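Long-range contacts in alpha-L-rhamnosidase (Klebsiella oxytoca, PDB 4XHC), which hydrolyses terminal alpha-L-rhamnose residues from rhamnosides as a glycoside hydrolase of family 78 and binds rhamnose in its pocket: residues A[201-207]-A[259-263]; A[255-260]-A[535-540]. All blocks are in the same frame, centred on the assembly; numbering follows the deposited sequence.

Contact 1: residues A[201-207]-A[259-263]; sequences SASGACP and VTFAR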
loop_
_atom_site.group_PDB
_atom_site.type_symbol
_atom_site.label_atom_id
_atom_site.label_comp_id
_atom_site.label_asym_id
_atom_site.label_seq_id
_atom_site.Cartn_x
_atom_site.Cartn_y
_atom_site.Cartn_z
ATOM N N SER A 201 -12.954 -1.555 24.261
ATOM C CA SER A 201 -12.745 -1.973 25.641
ATOM C C SER A 201 -14.052 -1.910 26.409
ATOM O O SER A 201 -14.089 -2.260 27.580
ATOM C CB SER A 201 -11.710 -1.092 26.328
ATOM O OG SER A 201 -12.145 0.254 26.360
ATOM N N ALA A 202 -15.121 -1.461 25.759
ATOM C CA ALA A 202 -16.430 -1.382 26.394
ATOM C C ALA A 202 -17.277 -2.599 26.027
ATOM O O ALA A 202 -18.320 -2.483 25.384
ATOM C CB ALA A 202 -17.128 -0.096 25.982
ATOM N N SER A 203 -16.816 -3.766 26.455
ATOM C CA SER A 203 -17.460 -5.023 26.117
ATOM C C SER A 203 -18.280 -5.579 27.274
ATOM O O SER A 203 -18.772 -6.699 27.186
ATOM C CB SER A 203 -16.392 -6.035 25.723
ATOM O OG SER A 203 -15.419 -6.127 26.744
ATOM N N GLY A 204 -18.408 -4.810 28.356
ATOM C CA GLY A 204 -19.222 -5.205 29.502
ATOM C C GLY A 204 -20.682 -4.828 29.315
ATOM O O GLY A 204 -21.075 -4.296 28.270
ATOM N N ALA A 205 -21.488 -5.117 30.337
ATOM C CA ALA A 205 -22.919 -4.797 30.332
ATOM C C ALA A 205 -23.149 -3.281 30.337
ATOM O O ALA A 205 -22.255 -2.502 30.687
ATOM C CB ALA A 205 -23.618 -5.451 31.523
ATOM N N CYS A 206 -24.357 -2.888 29.938
ATOM C CA CYS A 206 -24.742 -1.482 29.833
ATOM C C CYS A 206 -26.251 -1.313 30.063
ATOM O O CYS A 206 -27.039 -1.587 29.156
ATOM C CB CYS A 206 -24.366 -0.950 28.448
ATOM S SG CYS A 206 -24.873 0.756 28.151
ATOM N N PRO A 207 -26.665 -0.858 31.273
ATOM C CA PRO A 207 -28.111 -0.753 31.566
ATOM C C PRO A 207 -28.933 0.002 30.497
ATOM O O PRO A 207 -28.448 0.969 29.910
ATOM C CB PRO A 207 -28.161 -0.013 32.925
ATOM C CG PRO A 207 -26.775 0.469 33.196
ATOM C CD PRO A 207 -25.847 -0.424 32.425
ATOM N N VAL A 259 -22.635 6.351 33.805
ATOM C CA VAL A 259 -24.011 5.842 33.774
ATOM C C VAL A 259 -24.254 4.813 32.665
ATOM O O VAL A 259 -25.382 4.378 32.464
ATOM C CB VAL A 259 -25.034 6.997 33.599
ATOM C CG1 VAL A 259 -24.967 7.949 34.780
ATOM C CG2 VAL A 259 -24.809 7.750 32.287
ATOM N N THR A 260 -23.206 4.435 31.941
ATOM C CA THR A 260 -23.302 3.388 30.928
ATOM C C THR A 260 -22.418 2.209 31.339
ATOM O O THR A 260 -22.888 1.318 32.045
ATOM C CB THR A 260 -22.929 3.903 29.517
ATOM O OG1 THR A 260 -21.613 4.474 29.533
ATOM C CG2 THR A 260 -23.930 4.946 29.043
ATOM N N PHE A 261 -21.147 2.219 30.934
ATOM C CA PHE A 261 -20.279 1.049 31.090
ATOM C C PHE A 261 -19.541 0.983 32.418
ATOM O O PHE A 261 -18.991 -0.058 32.761
ATOM C CB PHE A 261 -19.273 0.978 29.950
ATOM C CG PHE A 261 -19.902 0.883 28.594
ATOM C CD1 PHE A 261 -20.367 -0.329 28.114
ATOM C CD2 PHE A 261 -20.031 2.010 27.799
ATOM C CE1 PHE A 261 -20.953 -0.417 26.864
ATOM C CE2 PHE A 261 -20.615 1.930 26.552
ATOM C CZ PHE A 261 -21.074 0.714 26.081
ATOM N N ALA A 262 -19.532 2.084 33.160
ATOM C CA ALA A 262 -18.951 2.132 34.515
ATOM C C ALA A 262 -17.527 1.558 34.608
ATOM O O ALA A 262 -17.201 0.849 35.552
ATOM C CB ALA A 262 -19.874 1.447 35.525
ATOM N N ARG A 263 -16.692 1.876 33.627
ATOM C CA ARG A 263 -15.291 1.501 33.668
ATOM C C ARG A 263 -14.470 2.613 34.304
ATOM O O ARG A 263 -13.828 3.408 33.612
ATOM C CB ARG A 263 -14.793 1.172 32.265
ATOM C CG ARG A 263 -15.490 -0.045 31.682
ATOM C CD ARG A 263 -14.556 -0.889 30.829
ATOM N NE ARG A 263 -13.433 -1.424 31.596
ATOM C CZ ARG A 263 -12.571 -2.333 31.141
ATOM N NH1 ARG A 263 -12.680 -2.845 29.918
ATOM N NH2 ARG A 263 -11.591 -2.737 31.926
#
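Cys206 and Thr260 are where the backbones of two irregular loops, 201-207 and 259-263, come nearest, their CA atoms 5.2 Å apart, and no backbone-to-backbone hydrogen bond joins the two. Phe261 has the largest share of the contact. Its ring is clamped between two side chains of the other loop. The methyl CB of Ala202 sits over the centre of one face, 3.7 Å from the centroid and only 4° off the ring normal, a clean CH-pi contact. On the opposite face lies the sulfur of Cys206, a sulfur-aromatic contact shifted toward the rim, with SG 4.5 Å from the Phe261 centroid. SG stands anti to the backbone N (chi1 177°), which also brings it 3.9 Å from Thr260 CB, while Cys206 CB reaches CE1 of the ring. The carbonyl oxygen of Gly204 looks at the ring edge, near its plane. Next to Cys206, Pro207 CD rests 3.5 Å from Thr260 O. At the other end Arg263 bends at chi2 and chi3 to lay its guanidinium edge against the backbone: NH1 donates to Ser201 O at 2.8 Å, with an angle of 150° at the hydrogen. The bond lies in the carbonyl plane and close to the guanidinium plane. Asp265 takes NH2 in a salt bridge, so the group is held through both terminal nitrogens, which should restrict its rotation. Helix 214-230 adds Val224 and Gln228 against Phe261. One loop follows the long strand 187-200 of the beta region, the other links helices 247-259 and 264-276, so a phenylalanine ring between CH-pi and sulfur-aromatic contacts, with an arginine to backbone-carbonyl hydrogen bond, lies where the beta region meets the helical glycosidase domain, consistent with the two-domain build of this family 78 enzyme.

Contact 2: residues A[255-260]-A[535-540]; sequences LVNDVT and AWFIRQ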
loop_
_atom_site.group_PDB
_atom_site.type_symbol
_atom_site.label_atom_id
_atom_site.label_comp_id
_atom_site.label_asym_id
_atom_site.label_seq_id
_atom_site.Cartn_x
_atom_site.Cartn_y
_atom_site.Cartn_z
ATOM N N LEU A 255 -18.173 11.347 32.236
ATOM C CA LEU A 255 -19.540 11.504 32.726
ATOM C C LEU A 255 -20.458 10.436 32.136
ATOM O O LEU A 255 -21.275 9.865 32.842
ATOM C CB LEU A 255 -20.097 12.897 32.385
ATOM C CG LEU A 255 -19.592 14.108 33.171
ATOM C CD1 LEU A 255 -20.264 15.376 32.651
ATOM C CD2 LEU A 255 -19.830 13.947 34.668
ATOM N N VAL A 256 -20.324 10.184 30.837
ATOM C CA VAL A 256 -21.202 9.242 30.153
ATOM C C VAL A 256 -20.868 7.820 30.594
ATOM O O VAL A 256 -21.755 7.016 30.856
ATOM C CB VAL A 256 -21.090 9.370 28.619
ATOM C CG1 VAL A 256 -22.086 8.451 27.922
ATOM C CG2 VAL A 256 -21.306 10.817 28.188
ATOM N N ASN A 257 -19.577 7.530 30.690
ATOM C CA ASN A 257 -19.105 6.250 31.189
ATOM C C ASN A 257 -19.745 5.902 32.533
ATOM O O ASN A 257 -20.145 4.766 32.771
ATOM C CB ASN A 257 -17.583 6.294 31.329
ATOM C CG ASN A 257 -17.015 5.030 31.937
ATOM O OD1 ASN A 257 -17.084 3.959 31.347
ATOM N ND2 ASN A 257 -16.461 5.151 33.135
ATOM N N ASP A 258 -19.841 6.900 33.393
ATOM C CA ASP A 258 -20.419 6.758 34.717
ATOM C C ASP A 258 -21.779 6.059 34.775
ATOM O O ASP A 258 -22.040 5.287 35.682
ATOM C CB ASP A 258 -20.577 8.146 35.330
ATOM C CG ASP A 258 -20.045 8.221 36.719
ATOM O OD1 ASP A 258 -18.898 7.753 36.912
ATOM O OD2 ASP A 258 -20.763 8.752 37.596
ATOM N N VAL A 259 -22.635 6.351 33.805
ATOM C CA VAL A 259 -24.011 5.842 33.774
ATOM C C VAL A 259 -24.254 4.813 32.665
ATOM O O VAL A 259 -25.382 4.378 32.464
ATOM C CB VAL A 259 -25.034 6.997 33.599
ATOM C CG1 VAL A 259 -24.967 7.949 34.780
ATOM C CG2 VAL A 259 -24.809 7.750 32.287
ATOM N N THR A 260 -23.206 4.435 31.941
ATOM C CA THR A 260 -23.302 3.388 30.928
ATOM C C THR A 260 -22.418 2.209 31.339
ATOM O O THR A 260 -22.888 1.318 32.045
ATOM C CB THR A 260 -22.929 3.903 29.517
ATOM O OG1 THR A 260 -21.613 4.474 29.533
ATOM C CG2 THR A 260 -23.930 4.946 29.043
ATOM N N ALA A 535 -26.711 10.939 26.461
ATOM C CA ALA A 535 -26.872 9.732 27.261
ATOM C C ALA A 535 -26.786 10.034 28.768
ATOM O O ALA A 535 -27.585 9.520 29.555
ATOM C CB ALA A 535 -25.834 8.693 26.861
ATOM N N TRP A 536 -25.834 10.883 29.158
ATOM C CA TRP A 536 -25.685 11.285 30.560
ATOM C C TRP A 536 -26.875 12.120 31.030
ATOM O O TRP A 536 -27.482 11.810 32.050
ATOM C CB TRP A 536 -24.376 12.056 30.781
ATOM C CG TRP A 536 -24.124 12.436 32.220
ATOM C CD1 TRP A 536 -23.791 11.597 33.246
ATOM C CD2 TRP A 536 -24.179 13.745 32.782
ATOM N NE1 TRP A 536 -23.644 12.302 34.414
ATOM C CE2 TRP A 536 -23.872 13.627 34.153
ATOM C CE3 TRP A 536 -24.455 15.009 32.260
ATOM C CZ2 TRP A 536 -23.839 14.725 35.009
ATOM C CZ3 TRP A 536 -24.415 16.106 33.116
ATOM C CH2 TRP A 536 -24.111 15.952 34.475
ATOM N N PHE A 537 -27.208 13.169 30.283
ATOM C CA PHE A 537 -28.358 14.011 30.621
ATOM C C PHE A 537 -29.636 13.182 30.759
ATOM O O PHE A 537 -30.401 13.346 31.715
ATOM C CB PHE A 537 -28.581 15.097 29.563
ATOM C CG PHE A 537 -27.520 16.159 29.542
ATOM C CD1 PHE A 537 -27.251 16.918 30.674
ATOM C CD2 PHE A 537 -26.806 16.424 28.378
ATOM C CE1 PHE A 537 -26.278 17.904 30.652
ATOM C CE2 PHE A 537 -25.832 17.408 28.348
ATOM C CZ PHE A 537 -25.569 18.150 29.485
ATOM N N ILE A 538 -29.863 12.294 29.800
ATOM C CA ILE A 538 -31.091 11.522 29.765
ATOM C C ILE A 538 -31.153 10.582 30.966
ATOM O O ILE A 538 -32.176 10.511 31.645
ATOM C CB ILE A 538 -31.245 10.775 28.422
ATOM C CG1 ILE A 538 -31.550 11.789 27.314
ATOM C CG2 ILE A 538 -32.364 9.742 28.482
ATOM C CD1 ILE A 538 -31.254 11.284 25.923
ATOM N N ARG A 539 -30.046 9.900 31.247
ATOM C CA ARG A 539 -29.998 8.923 32.338
ATOM C C ARG A 539 -29.895 9.560 33.723
ATOM O O ARG A 539 -30.619 9.179 34.630
ATOM C CB ARG A 539 -28.843 7.942 32.126
ATOM C CG ARG A 539 -29.068 6.987 30.967
ATOM C CD ARG A 539 -27.765 6.427 30.431
ATOM N NE ARG A 539 -27.977 5.662 29.205
ATOM C CZ ARG A 539 -27.972 4.336 29.118
ATOM N NH1 ARG A 539 -27.754 3.572 30.180
ATOM N NH2 ARG A 539 -28.177 3.762 27.942
ATOM N N GLN A 540 -29.004 10.532 33.878
ATOM C CA GLN A 540 -28.764 11.175 35.172
ATOM C C GLN A 540 -29.937 12.033 35.637
ATOM O O GLN A 540 -30.223 12.067 36.825
ATOM C CB GLN A 540 -27.495 12.039 35.105
ATOM C CG GLN A 540 -27.007 12.582 36.442
ATOM C CD GLN A 540 -26.552 11.500 37.386
ATOM O OE1 GLN A 540 -26.103 10.435 36.973
ATOM N NE2 GLN A 540 -26.659 11.771 38.666
#
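Val259 of helix 247-259 drops as a knob into a hole formed by Ala535, Trp536, Arg539 and Gln540 of helix 534-540. Its CB lies 4.2 Å from Arg539 CB. From there the branches part: CG1, anti to the carbonyl carbon (chi1 -63°), meets Gln540 OE1 at 3.5 Å, whereas CG2 lies against Arg539 CD at 3.7 Å and near the plane of the Trp536 indole, at its edge. One turn earlier, Leu255 covers a face of that indole, its CB 4.0 Å from the centroid of the five-membered ring in a CH-pi contact; Gln540 CB covers the opposite face. Val256 CG1 packs on Ala535 CB. Arg539, extended from CG to NE, places its guanidinium under Thr260 CG2, which lies over its centre, while NH1 makes a weak bond to Val259 O. The same NH1 is held more firmly by Pro207 O, and NH2 forms a salt bridge with Asp220. The two short helical segments run at 44° to each other, 8.8 Å apart at closest approach, with helix 214-230 supplying Leu227 beside Val256 and Val224 beside Arg539, and helix 302-319 touching Leu255 through Asn314.

Overall arrangement
Contacts 1 and 2 have centres 11 Å apart on the same side of the chain's centre, and they share Val259 and Thr260 where helix 247-259 gives way to loop. Along the chain the order is 201-207, then 255-263, then 535-540, so the middle piece joins the end of the beta region to the C-terminal helix 534-540. The outer two pieces are also tied directly, through the bond between Pro207 and Arg539. Helix 214-230 touches both contacts. None of the residues lining the rhamnose pocket belongs to either contact; the Val256 side chain is about 14 Å from the sugar.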